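Local coordinates for protein phosphoserine aminotransferase SerC (Cytophaga hutchinsonii ATCC 33406, PDB 3FFR) that probably catalyses the pyridoxal-phosphate-dependent amino transfer that yields phosphoserine in serine biosynthesis, at residues N3-F8 against D322-A327; Y62-L67 against L199-L204; H88-S93 against K111-F116; I125-D130 against N153-K158. All coordinates share one frame; numbering follows the deposited sequence.

Interaction 1. Residues N3-F8 against D322-A327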
loop_
_atom_site.group_PDB
_atom_site.type_symbol
_atom_site.label_atom_id
_atom_site.label_comp_id
_atom_site.label_asym_id
_atom_site.label_seq_id
_atom_site.Cartn_x
_atom_site.Cartn_y
_atom_site.Cartn_z
ATOM N N ASN A 3 0.475 22.877 -12.133
ATOM C CA ASN A 3 -0.741 23.073 -11.318
ATOM C C ASN A 3 -0.364 23.967 -10.157
ATOM O O ASN A 3 0.393 23.566 -9.268
ATOM C CB ASN A 3 -1.251 21.722 -10.842
ATOM C CG ASN A 3 -2.586 21.801 -10.112
ATOM O OD1 ASN A 3 -3.065 22.873 -9.717
ATOM N ND2 ASN A 3 -3.192 20.648 -9.930
ATOM N N ASN A 4 -0.878 25.189 -10.173
ATOM C CA ASN A 4 -0.519 26.185 -9.183
ATOM C C ASN A 4 -1.566 26.403 -8.090
ATOM O O ASN A 4 -1.411 27.238 -7.217
ATOM C CB ASN A 4 -0.237 27.507 -9.884
ATOM C CG ASN A 4 0.992 27.418 -10.763
ATOM O OD1 ASN A 4 1.956 26.729 -10.413
ATOM N ND2 ASN A 4 0.963 28.089 -11.906
ATOM N N LYS A 5 -2.625 25.627 -8.172
ATOM C CA LYS A 5 -3.721 25.731 -7.237
ATOM C C LYS A 5 -3.334 25.163 -5.865
ATOM O O LYS A 5 -2.687 24.110 -5.770
ATOM C CB LYS A 5 -4.927 24.982 -7.792
ATOM C CG LYS A 5 -6.183 25.178 -7.018
ATOM C CD LYS A 5 -7.213 24.150 -7.408
ATOM C CE LYS A 5 -7.960 24.544 -8.631
ATOM N NZ LYS A 5 -8.701 23.360 -9.152
ATOM N N ILE A 6 -3.718 25.890 -4.817
ATOM C CA ILE A 6 -3.493 25.447 -3.437
ATOM C C ILE A 6 -4.785 24.786 -2.962
ATOM O O ILE A 6 -5.868 25.391 -2.988
ATOM C CB ILE A 6 -3.090 26.623 -2.526
ATOM C CG1 ILE A 6 -1.860 27.328 -3.127
ATOM C CG2 ILE A 6 -2.859 26.162 -1.058
ATOM C CD1 ILE A 6 -0.655 26.409 -3.365
ATOM N N TYR A 7 -4.647 23.541 -2.505
ATOM C CA TYR A 7 -5.796 22.734 -2.122
ATOM C C TYR A 7 -6.004 22.654 -0.612
ATOM O O TYR A 7 -5.204 22.051 0.083
ATOM C CB TYR A 7 -5.600 21.299 -2.674
ATOM C CG TYR A 7 -5.655 21.156 -4.171
ATOM C CD1 TYR A 7 -4.605 21.578 -4.978
ATOM C CD2 TYR A 7 -6.740 20.554 -4.779
ATOM C CE1 TYR A 7 -4.655 21.433 -6.337
ATOM C CE2 TYR A 7 -6.795 20.399 -6.132
ATOM C CZ TYR A 7 -5.757 20.837 -6.916
ATOM O OH TYR A 7 -5.827 20.668 -8.276
ATOM N N PHE A 8 -7.104 23.243 -0.138
ATOM C CA PHE A 8 -7.473 23.148 1.263
ATOM C C PHE A 8 -8.496 22.030 1.414
ATOM O O PHE A 8 -9.519 22.161 2.092
ATOM C CB PHE A 8 -8.045 24.480 1.770
ATOM C CG PHE A 8 -7.066 25.627 1.677
ATOM C CD1 PHE A 8 -6.212 25.923 2.728
ATOM C CD2 PHE A 8 -7.014 26.412 0.535
ATOM C CE1 PHE A 8 -5.335 26.977 2.667
ATOM C CE2 PHE A 8 -6.135 27.467 0.446
ATOM C CZ PHE A 8 -5.280 27.757 1.524
ATOM N N ASP A 322 -6.166 30.730 -7.535
ATOM C CA ASP A 322 -5.354 29.524 -7.306
ATOM C C ASP A 322 -5.525 28.885 -5.934
ATOM O O ASP A 322 -4.550 28.569 -5.226
ATOM C CB ASP A 322 -3.884 29.829 -7.533
ATOM C CG ASP A 322 -3.504 29.736 -8.999
ATOM O OD1 ASP A 322 -4.050 28.852 -9.716
ATOM O OD2 ASP A 322 -2.639 30.526 -9.402
HETATM N N MSE A 323 -6.786 28.717 -5.575
HETATM C CA MSE A 323 -7.164 28.033 -4.330
HETATM C C MSE A 323 -8.435 27.223 -4.522
HETATM O O MSE A 323 -9.238 27.480 -5.421
HETATM C CB MSE A 323 -7.377 29.030 -3.187
HETATM C CG MSE A 323 -6.113 29.826 -2.834
HETATM SE SE MSE A 323 -6.355 31.046 -1.365
HETATM C CE MSE A 323 -7.506 32.340 -2.246
ATOM N N ALA A 324 -8.577 26.212 -3.677
ATOM C CA ALA A 324 -9.795 25.394 -3.634
ATOM C C ALA A 324 -10.017 24.866 -2.224
ATOM O O ALA A 324 -9.064 24.617 -1.502
ATOM C CB ALA A 324 -9.724 24.224 -4.625
ATOM N N VAL A 325 -11.281 24.754 -1.850
ATOM C CA VAL A 325 -11.692 24.160 -0.569
ATOM C C VAL A 325 -12.460 22.872 -0.878
ATOM O O VAL A 325 -12.899 22.639 -1.999
ATOM C CB VAL A 325 -12.562 25.117 0.278
ATOM C CG1 VAL A 325 -11.802 26.417 0.505
ATOM C CG2 VAL A 325 -13.917 25.372 -0.358
ATOM N N GLY A 326 -12.609 22.034 0.128
ATOM C CA GLY A 326 -13.388 20.835 -0.052
ATOM C C GLY A 326 -14.869 21.116 0.064
ATOM O O GLY A 326 -15.305 22.050 0.730
ATOM N N ALA A 327 -15.633 20.294 -0.638
ATOM C CA ALA A 327 -17.085 20.253 -0.465
ATOM C C ALA A 327 -17.420 19.331 0.689
ATOM O O ALA A 327 -16.597 18.510 1.122
ATOM C CB ALA A 327 -17.756 19.736 -1.735
HETATM O O HOH W 1 -3.055 26.290 -11.877
#
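F8 and M323 (a selenomethionine) cross obliquely, CE2 of F8 lying 4.0 Å from SE of M323 in a Met-aromatic contact with the selenium 72° off the ring normal. The same ring presents its edge to the backbone, where CD2 of F8 is 3.4 Å from A324 O, in the ring plane. K5 has CG anti to the backbone N (chi1 -172°), and CD of K5 lies 3.7 Å from CB of A324 and over one face of the Y7 ring, offset toward its rim. Strand 6-8, outermost within this chain in a five-stranded mixed sheet, runs parallel to strand 323-327 through three backbone bonds: I6 N to D322 O (2.8 Å), A324 N to I6 O, and F8 N to A324 O. The carboxylate of D322 comes up to N4, its OD2 3.9 Å from CB of N4, while OD1 weakly accepts from a water that N4 N also holds. An alanine in place of this aspartate would probably leave that water without its acidic partner and CB of N4 without the carboxylate beside it. N3 OD1 accepts from K5 N in an Asx turn, and K30 of the second subunit donates to K5 O.

Interaction 2. Residues Y62-L67 against L199-L204. With P33 (3,6,9,12,15,18-hexaoxaicosane-1,20-diol), chain K.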
loop_
_atom_site.group_PDB
_atom_site.type_symbol
_atom_site.label_atom_id
_atom_site.label_comp_id
_atom_site.label_asym_id
_atom_site.label_seq_id
_atom_site.Cartn_x
_atom_site.Cartn_y
_atom_site.Cartn_z
ATOM N N TYR A 62 5.557 1.419 23.525
ATOM C CA TYR A 62 4.925 1.569 22.205
ATOM C C TYR A 62 5.867 1.250 21.050
ATOM O O TYR A 62 7.072 1.510 21.103
ATOM C CB TYR A 62 4.405 2.994 21.996
ATOM C CG TYR A 62 3.053 3.264 22.613
ATOM C CD1 TYR A 62 2.910 3.515 23.975
ATOM C CD2 TYR A 62 1.909 3.277 21.832
ATOM C CE1 TYR A 62 1.643 3.778 24.519
ATOM C CE2 TYR A 62 0.662 3.562 22.358
ATOM C CZ TYR A 62 0.522 3.787 23.682
ATOM O OH TYR A 62 -0.739 4.078 24.166
ATOM N N GLU A 63 5.265 0.745 19.982
ATOM C CA GLU A 63 5.962 0.483 18.717
ATOM C C GLU A 63 5.228 1.164 17.551
ATOM O O GLU A 63 4.061 1.537 17.654
ATOM C CB GLU A 63 6.092 -1.007 18.463
ATOM C CG GLU A 63 6.973 -1.256 17.262
ATOM C CD GLU A 63 8.365 -0.688 17.452
ATOM O OE1 GLU A 63 9.119 -1.348 18.217
ATOM O OE2 GLU A 63 8.689 0.380 16.843
ATOM N N VAL A 64 5.965 1.339 16.465
ATOM C CA VAL A 64 5.455 1.959 15.263
ATOM C C VAL A 64 5.488 0.900 14.177
ATOM O O VAL A 64 6.540 0.303 13.953
ATOM C CB VAL A 64 6.362 3.141 14.814
ATOM C CG1 VAL A 64 5.990 3.630 13.400
ATOM C CG2 VAL A 64 6.315 4.301 15.780
ATOM N N LEU A 65 4.354 0.681 13.511
ATOM C CA LEU A 65 4.243 -0.262 12.396
ATOM C C LEU A 65 3.724 0.427 11.141
ATOM O O LEU A 65 2.850 1.289 11.193
ATOM C CB LEU A 65 3.323 -1.464 12.711
ATOM C CG LEU A 65 3.716 -2.255 13.969
ATOM C CD1 LEU A 65 2.661 -3.380 14.170
ATOM C CD2 LEU A 65 5.164 -2.833 13.878
ATOM N N PHE A 66 4.309 0.035 10.019
ATOM C CA PHE A 66 3.905 0.551 8.720
ATOM C C PHE A 66 3.051 -0.428 7.901
ATOM O O PHE A 66 3.396 -1.606 7.726
ATOM C CB PHE A 66 5.104 0.956 7.876
ATOM C CG PHE A 66 5.958 2.029 8.496
ATOM C CD1 PHE A 66 5.439 3.282 8.811
ATOM C CD2 PHE A 66 7.276 1.781 8.788
ATOM C CE1 PHE A 66 6.238 4.267 9.380
ATOM C CE2 PHE A 66 8.081 2.769 9.357
ATOM C CZ PHE A 66 7.560 3.996 9.666
ATOM N N LEU A 67 1.927 0.108 7.434
ATOM C CA LEU A 67 0.945 -0.609 6.601
ATOM C C LEU A 67 0.603 0.221 5.356
ATOM O O LEU A 67 1.221 1.264 5.095
ATOM C CB LEU A 67 -0.302 -1.022 7.376
ATOM C CG LEU A 67 -0.039 -1.906 8.611
ATOM C CD1 LEU A 67 0.413 -1.122 9.838
ATOM C CD2 LEU A 67 -1.298 -2.784 8.952
ATOM N N LEU A 199 0.579 5.117 2.494
ATOM C CA LEU A 199 1.200 4.621 3.731
ATOM C C LEU A 199 0.338 4.876 4.961
ATOM O O LEU A 199 -0.061 6.007 5.228
ATOM C CB LEU A 199 2.610 5.259 3.944
ATOM C CG LEU A 199 3.505 4.617 5.037
ATOM C CD1 LEU A 199 3.957 3.166 4.602
ATOM C CD2 LEU A 199 4.687 5.549 5.410
ATOM N N GLY A 200 0.081 3.788 5.688
ATOM C CA GLY A 200 -0.586 3.810 6.975
ATOM C C GLY A 200 0.411 3.569 8.080
ATOM O O GLY A 200 1.423 2.869 7.895
ATOM N N VAL A 201 0.147 4.194 9.228
ATOM C CA VAL A 201 0.975 4.062 10.410
ATOM C C VAL A 201 0.143 3.682 11.632
ATOM O O VAL A 201 -0.824 4.361 11.997
ATOM C CB VAL A 201 1.765 5.378 10.704
ATOM C CG1 VAL A 201 2.727 5.170 11.849
ATOM C CG2 VAL A 201 2.584 5.850 9.434
ATOM N N TRP A 202 0.530 2.567 12.224
ATOM C CA TRP A 202 -0.132 1.987 13.398
ATOM C C TRP A 202 0.819 2.046 14.581
ATOM O O TRP A 202 1.828 1.390 14.617
ATOM C CB TRP A 202 -0.596 0.559 13.083
ATOM C CG TRP A 202 -1.465 -0.101 14.103
ATOM C CD1 TRP A 202 -2.067 0.485 15.182
ATOM C CD2 TRP A 202 -1.966 -1.451 14.053
ATOM N NE1 TRP A 202 -2.810 -0.438 15.861
ATOM C CE2 TRP A 202 -2.791 -1.630 15.184
ATOM C CE3 TRP A 202 -1.750 -2.529 13.196
ATOM C CZ2 TRP A 202 -3.424 -2.853 15.478
ATOM C CZ3 TRP A 202 -2.380 -3.749 13.486
ATOM C CH2 TRP A 202 -3.189 -3.905 14.620
ATOM N N ILE A 203 0.454 2.884 15.533
ATOM C CA ILE A 203 1.195 3.055 16.774
ATOM C C ILE A 203 0.447 2.238 17.826
ATOM O O ILE A 203 -0.764 2.410 18.023
ATOM C CB ILE A 203 1.263 4.548 17.148
ATOM C CG1 ILE A 203 2.169 5.292 16.130
ATOM C CG2 ILE A 203 1.736 4.733 18.597
ATOM C CD1 ILE A 203 2.140 6.786 16.283
ATOM N N LEU A 204 1.155 1.320 18.470
ATOM C CA LEU A 204 0.479 0.409 19.403
ATOM C C LEU A 204 1.376 -0.005 20.534
ATOM O O LEU A 204 2.585 -0.047 20.399
ATOM C CB LEU A 204 -0.009 -0.847 18.655
ATOM C CG LEU A 204 1.006 -1.932 18.197
ATOM C CD1 LEU A 204 0.249 -3.111 17.576
ATOM C CD2 LEU A 204 2.108 -1.411 17.209
HETATM O O4 P33 K . 5.981 -2.932 23.635
HETATM C C3 P33 K . 7.010 -3.111 22.654
HETATM C C2 P33 K . 7.921 -1.898 22.471
HETATM O O1 P33 K . 8.636 -2.070 21.220
#
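At one border of the seven-stranded sheet expected of this aminotransferase family, strand 62-67 pairs antiparallel with strand 200-204: E63, L65 and L67 each give N-H to, and take N-H from, L204, W202 and G200 in turn. W202 N to L65 O is nearly straight (2.8 Å, 177°). L204, with CG between its backbone N and carbonyl carbon (chi1 74°), brings CD2 to 3.7 Å from CD1 of L65 and CD1 over one face of the W202 ring, toward the rim. Across the sheet, the F66 ring turns its edge to V201, whose CG2 sits in the ring plane 3.9 Å from CD1 of F66. CD2 of Y62 meets CG2 of I203 at 3.6 Å. Helix 39-55 covers the face of V64, F66 and V201; helices 70-81 and 228-235 cover the other. The N-H and C=O groups that the strands turn to each other are satisfied by six bonds between largely apolar side chains. Polar tips find partners beyond: Y62 OH with W179 O, W202 NE1 with S184 OG, E63 OE2 with K53 and V64 N, and E63 OE1, weakly, with O1 of a polyether, probably from the crystallisation liquor, at 3.1 Å.

Interaction 3. Residues H88-S93 against K111-F116; sequences HCVNGS and KEEAAF
A beta-alpha-beta unit, strand 85-90, helix 93-104 and strand 108-113, closes here, where V90 and K111 pack on the face of the sheet that they share with H88 and E113. The strands run parallel, and E112, bridged to C89, bonds to the residues on either side of it: its N donates to H88 O and its O accepts from V90 N at 2.8 Å. A114 N then donates to V90 O at 2.9 Å, carrying the pairing beyond the last regular strand residues.

K111 sends CG anti to its backbone N (chi1 176°) and slants across the valine, CG of K111 lying 3.9 Å from CG2 of V90. The lysine chain bends at chi3, and NZ forms a salt bridge with E113 OE1 (3.0 Å), approaching from above the carboxylate plane. The aliphatic part of E113 also borders the pairing, its CG 3.4 Å from V90 O. Further on, CB of N91 meets CB of A114 at 4.0 Å. The N91 amide turns aside, with ND2 bonded to K118 O. F116 brings CD2 to 4.2 Å from CA of G92, and the same phenylalanine lines two sites occupied by polyether molecules, probably from the crystallisation liquor.

G92 is the N-cap of helix 93-104, so the chain passes from strand to helix directly after the pairing ends. That helix returns over the sheet, with K96 and Y99 against V90 and Y99 against K111, while strand 133-137 flanks strand 85-90, opposite strand 108-113 in the strand order.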
loop_
_atom_site.group_PDB
_atom_site.type_symbol
_atom_site.label_atom_id
_atom_site.label_comp_id
_atom_site.label_asym_id
_atom_site.label_seq_id
_atom_site.Cartn_x
_atom_site.Cartn_y
_atom_site.Cartn_z
ATOM N N HIS A 88 -17.691 0.814 19.575
ATOM C CA HIS A 88 -17.352 1.942 18.727
ATOM C C HIS A 88 -18.194 3.181 18.996
ATOM O O HIS A 88 -19.389 3.084 19.107
ATOM C CB HIS A 88 -17.611 1.570 17.240
ATOM C CG HIS A 88 -16.843 0.375 16.756
ATOM N ND1 HIS A 88 -15.820 0.472 15.829
ATOM C CD2 HIS A 88 -16.951 -0.935 17.072
ATOM C CE1 HIS A 88 -15.311 -0.740 15.629
ATOM N NE2 HIS A 88 -15.984 -1.611 16.363
ATOM N N CYS A 89 -17.526 4.328 19.060
ATOM C CA CYS A 89 -18.216 5.634 19.042
ATOM C C CYS A 89 -18.394 6.019 17.580
ATOM O O CYS A 89 -17.408 6.178 16.852
ATOM C CB CYS A 89 -17.418 6.724 19.775
ATOM S SG CYS A 89 -17.577 6.600 21.576
ATOM N N VAL A 90 -19.644 6.162 17.163
ATOM C CA VAL A 90 -19.983 6.444 15.758
ATOM C C VAL A 90 -20.735 7.754 15.612
ATOM O O VAL A 90 -21.793 7.930 16.232
ATOM C CB VAL A 90 -20.833 5.281 15.168
ATOM C CG1 VAL A 90 -21.353 5.625 13.745
ATOM C CG2 VAL A 90 -20.011 3.963 15.181
ATOM N N ASN A 91 -20.175 8.656 14.814
ATOM C CA ASN A 91 -20.815 9.971 14.598
ATOM C C ASN A 91 -20.642 10.516 13.205
ATOM O O ASN A 91 -20.893 11.689 12.920
ATOM C CB ASN A 91 -20.363 11.009 15.637
ATOM C CG ASN A 91 -18.898 11.367 15.508
ATOM O OD1 ASN A 91 -18.125 10.658 14.862
ATOM N ND2 ASN A 91 -18.516 12.499 16.095
ATOM N N GLY A 92 -20.179 9.664 12.317
ATOM C CA GLY A 92 -19.992 10.070 10.923
ATOM C C GLY A 92 -19.555 8.920 10.055
ATOM O O GLY A 92 -19.486 7.760 10.489
ATOM N N SER A 93 -19.243 9.265 8.819
ATOM C CA SER A 93 -18.965 8.248 7.805
ATOM C C SER A 93 -17.771 7.343 8.055
ATOM O O SER A 93 -17.820 6.122 7.765
ATOM C CB SER A 93 -18.837 8.885 6.436
ATOM O OG SER A 93 -20.016 9.604 6.126
ATOM N N LYS A 111 -22.372 -0.095 19.575
ATOM C CA LYS A 111 -22.309 1.219 18.991
ATOM C C LYS A 111 -22.898 2.282 19.903
ATOM O O LYS A 111 -24.044 2.153 20.357
ATOM C CB LYS A 111 -23.072 1.230 17.654
ATOM C CG LYS A 111 -23.129 2.573 17.024
ATOM C CD LYS A 111 -23.655 2.568 15.595
ATOM C CE LYS A 111 -25.002 1.873 15.463
ATOM N NZ LYS A 111 -25.669 2.272 14.184
ATOM N N GLU A 112 -22.073 3.272 20.214
ATOM C CA GLU A 112 -22.488 4.485 20.909
ATOM C C GLU A 112 -22.568 5.531 19.807
ATOM O O GLU A 112 -21.548 5.922 19.217
ATOM C CB GLU A 112 -21.484 4.910 21.971
ATOM C CG GLU A 112 -21.909 6.120 22.768
ATOM C CD GLU A 112 -23.028 5.840 23.745
ATOM O OE1 GLU A 112 -23.199 4.678 24.159
ATOM O OE2 GLU A 112 -23.704 6.804 24.134
ATOM N N GLU A 113 -23.776 6.005 19.520
ATOM C CA GLU A 113 -23.949 6.907 18.340
ATOM C C GLU A 113 -24.374 8.307 18.644
ATOM O O GLU A 113 -25.135 8.546 19.577
ATOM C CB GLU A 113 -24.973 6.260 17.373
ATOM C CG GLU A 113 -25.050 6.953 16.019
ATOM C CD GLU A 113 -25.714 6.114 14.928
ATOM O OE1 GLU A 113 -26.228 5.022 15.217
ATOM O OE2 GLU A 113 -25.709 6.559 13.764
ATOM N N ALA A 114 -23.794 9.239 17.901
ATOM C CA ALA A 114 -24.228 10.642 17.936
ATOM C C ALA A 114 -24.587 11.019 16.503
ATOM O O ALA A 114 -24.056 10.480 15.537
ATOM C CB ALA A 114 -23.127 11.568 18.459
ATOM N N ALA A 115 -25.512 11.959 16.385
ATOM C CA ALA A 115 -25.942 12.404 15.059
ATOM C C ALA A 115 -24.796 13.037 14.293
ATOM O O ALA A 115 -23.874 13.606 14.862
ATOM C CB ALA A 115 -27.099 13.436 15.188
ATOM N N PHE A 116 -24.897 12.973 12.975
ATOM C CA PHE A 116 -23.914 13.653 12.121
ATOM C C PHE A 116 -23.896 15.121 12.469
ATOM O O PHE A 116 -24.945 15.797 12.475
ATOM C CB PHE A 116 -24.257 13.456 10.639
ATOM C CG PHE A 116 -23.201 13.973 9.679
ATOM C CD1 PHE A 116 -23.205 15.283 9.275
ATOM C CD2 PHE A 116 -22.234 13.122 9.161
ATOM C CE1 PHE A 116 -22.252 15.758 8.390
ATOM C CE2 PHE A 116 -21.287 13.586 8.277
ATOM C CZ PHE A 116 -21.309 14.898 7.875
#

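Interaction 4. Residues I125-D130 against N153-K158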
loop_
_atom_site.group_PDB
_atom_site.type_symbol
_atom_site.label_atom_id
_atom_site.label_comp_id
_atom_site.label_asym_id
_atom_site.label_seq_id
_atom_site.Cartn_x
_atom_site.Cartn_y
_atom_site.Cartn_z
ATOM N N ILE A 125 -21.768 8.185 28.978
ATOM C CA ILE A 125 -21.420 6.959 28.259
ATOM C C ILE A 125 -20.864 5.859 29.151
ATOM O O ILE A 125 -20.034 6.119 30.022
ATOM C CB ILE A 125 -20.371 7.288 27.161
ATOM C CG1 ILE A 125 -20.942 8.342 26.194
ATOM C CG2 ILE A 125 -19.908 6.029 26.389
ATOM C CD1 ILE A 125 -19.951 8.776 25.098
ATOM N N THR A 126 -21.376 4.652 28.956
ATOM C CA THR A 126 -20.837 3.482 29.626
ATOM C C THR A 126 -20.374 2.502 28.532
ATOM O O THR A 126 -20.803 2.556 27.389
ATOM C CB THR A 126 -21.852 2.805 30.556
ATOM O OG1 THR A 126 -22.981 2.399 29.785
ATOM C CG2 THR A 126 -22.290 3.734 31.705
ATOM N N VAL A 127 -19.462 1.621 28.899
ATOM C CA VAL A 127 -18.914 0.616 27.985
ATOM C C VAL A 127 -19.130 -0.758 28.599
ATOM O O VAL A 127 -18.711 -0.999 29.757
ATOM C CB VAL A 127 -17.399 0.827 27.759
ATOM C CG1 VAL A 127 -16.844 -0.258 26.855
ATOM C CG2 VAL A 127 -17.107 2.252 27.207
ATOM N N PRO A 128 -19.803 -1.671 27.864
ATOM C CA PRO A 128 -19.998 -3.001 28.423
ATOM C C PRO A 128 -18.692 -3.673 28.767
ATOM O O PRO A 128 -17.680 -3.538 28.058
ATOM C CB PRO A 128 -20.718 -3.761 27.315
ATOM C CG PRO A 128 -21.420 -2.691 26.525
ATOM C CD PRO A 128 -20.537 -1.474 26.591
ATOM N N ALA A 129 -18.742 -4.443 29.839
ATOM C CA ALA A 129 -17.562 -5.132 30.327
ATOM C C ALA A 129 -16.974 -6.109 29.335
ATOM O O ALA A 129 -15.752 -6.327 29.307
ATOM C CB ALA A 129 -17.883 -5.846 31.682
ATOM N N ASP A 130 -17.834 -6.701 28.521
ATOM C CA ASP A 130 -17.378 -7.736 27.556
ATOM C C ASP A 130 -16.874 -7.160 26.228
ATOM O O ASP A 130 -16.507 -7.891 25.326
ATOM C CB ASP A 130 -18.418 -8.840 27.329
ATOM C CG ASP A 130 -19.684 -8.352 26.685
ATOM O OD1 ASP A 130 -19.821 -7.125 26.484
ATOM O OD2 ASP A 130 -20.552 -9.218 26.404
ATOM N N ASN A 153 -9.608 10.613 27.288
ATOM C CA ASN A 153 -8.999 10.140 28.526
ATOM C C ASN A 153 -9.985 9.574 29.528
ATOM O O ASN A 153 -9.579 8.942 30.506
ATOM C CB ASN A 153 -8.178 11.251 29.212
ATOM C CG ASN A 153 -6.866 11.532 28.507
ATOM O OD1 ASN A 153 -6.434 10.763 27.644
ATOM N ND2 ASN A 153 -6.213 12.633 28.887
ATOM N N THR A 154 -11.266 9.809 29.291
ATOM C CA THR A 154 -12.297 9.345 30.219
ATOM C C THR A 154 -12.658 7.894 30.006
ATOM O O THR A 154 -13.314 7.278 30.840
ATOM C CB THR A 154 -13.613 10.137 30.120
ATOM O OG1 THR A 154 -14.228 9.930 28.843
ATOM C CG2 THR A 154 -13.384 11.616 30.389
ATOM N N PHE A 155 -12.209 7.331 28.905
ATOM C CA PHE A 155 -12.593 5.933 28.567
ATOM C C PHE A 155 -11.855 4.831 29.301
ATOM O O PHE A 155 -12.416 3.767 29.557
ATOM C CB PHE A 155 -12.558 5.703 27.057
ATOM C CG PHE A 155 -13.763 6.285 26.346
ATOM C CD1 PHE A 155 -13.795 7.621 25.994
ATOM C CD2 PHE A 155 -14.883 5.510 26.102
ATOM C CE1 PHE A 155 -14.900 8.164 25.377
ATOM C CE2 PHE A 155 -16.001 6.059 25.492
ATOM C CZ PHE A 155 -16.012 7.388 25.135
ATOM N N ARG A 156 -10.626 5.107 29.700
ATOM C CA ARG A 156 -9.816 4.077 30.343
ATOM C C ARG A 156 -10.487 3.455 31.535
ATOM O O ARG A 156 -10.465 2.244 31.714
ATOM C CB ARG A 156 -8.445 4.555 30.809
ATOM C CG ARG A 156 -7.895 3.500 31.765
ATOM C CD ARG A 156 -8.278 2.129 31.182
ATOM N NE ARG A 156 -7.496 1.933 29.986
ATOM C CZ ARG A 156 -7.799 1.197 28.914
ATOM N NH1 ARG A 156 -8.938 0.532 28.768
ATOM N NH2 ARG A 156 -6.921 1.180 27.949
ATOM N N ASP A 157 -11.107 4.280 32.361
ATOM C CA ASP A 157 -11.720 3.748 33.579
ATOM C C ASP A 157 -13.076 3.107 33.382
ATOM O O ASP A 157 -13.569 2.421 34.265
ATOM C CB ASP A 157 -11.784 4.817 34.663
ATOM C CG ASP A 157 -10.439 5.054 35.322
ATOM O OD1 ASP A 157 -9.454 4.294 35.056
ATOM O OD2 ASP A 157 -10.370 5.995 36.135
ATOM N N LYS A 158 -13.665 3.328 32.218
ATOM C CA LYS A 158 -14.980 2.744 31.898
ATOM C C LYS A 158 -14.906 1.242 31.613
ATOM O O LYS A 158 -15.878 0.508 31.765
ATOM C CB LYS A 158 -15.617 3.464 30.713
ATOM C CG LYS A 158 -15.879 4.926 30.953
ATOM C CD LYS A 158 -16.583 5.524 29.732
ATOM C CE LYS A 158 -16.725 7.038 29.816
ATOM N NZ LYS A 158 -17.563 7.478 30.958
HETATM O O HOH W 2 -16.980 -2.004 31.626
HETATM O O HOH W 3 -18.489 1.688 31.708
#
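V127 and K158, one in a segment without regular structure and the other in 153-158, which has helical backbone angles without the regular bonds, bring their CA atoms to 5.9 Å, and no backbone hydrogen bond joins the segments directly. Instead, two waters span the gap, one accepting from V127 N and donating to K158 O, the other donating to both V127 O and K158 O at 2.7 Å. Beside this water bridge, CG2 of V127 touches CB of K158 at 4.0 Å, the two side chains crossing at about a right angle. The same CG2 lies at the edge of the F155 ring, near its plane and 4.1 Å from CD2 of F155. I125 reaches the ring obliquely, its CG2 4.0 Å from CE2 of F155. K158 runs extended as far as CE and then bends, chi4 being -63°, where NZ donates to I125 O at 3.0 Å and also to P122 O. A methionine in its place would probably leave both carbonyl oxygens without the ammonium group that they share. The F155 ring continues inward to I134, L136 and I164. The arrangement is loop-to-loop packing at the entry ends of two adjacent parallel strands, 133-137 and 163-167, of the alpha/beta sheet.

Overall arrangement
From the N terminus, the chain first enters strand 6-8, whose partner comes only near the C-terminal end, so interaction 1 closes a loop that holds the other three. Interaction 2 opens next and closes only after interactions 3 and 4, joining 62-67 to 199-204 at one border of the seven-stranded sheet. Within that loop, interactions 3 and 4 follow in series without crossing: 88-93 with 111-116 at the opposite border of the sheet, then 125-130 with 153-158, joining the loops that lead into strands 133-137 and 163-167. These last two touch, C89 SG lying 4.0 Å from F155 CZ. Interaction 1 belongs to the separate five-stranded sheet, its centre about 30 Å from those of interactions 2 and 3.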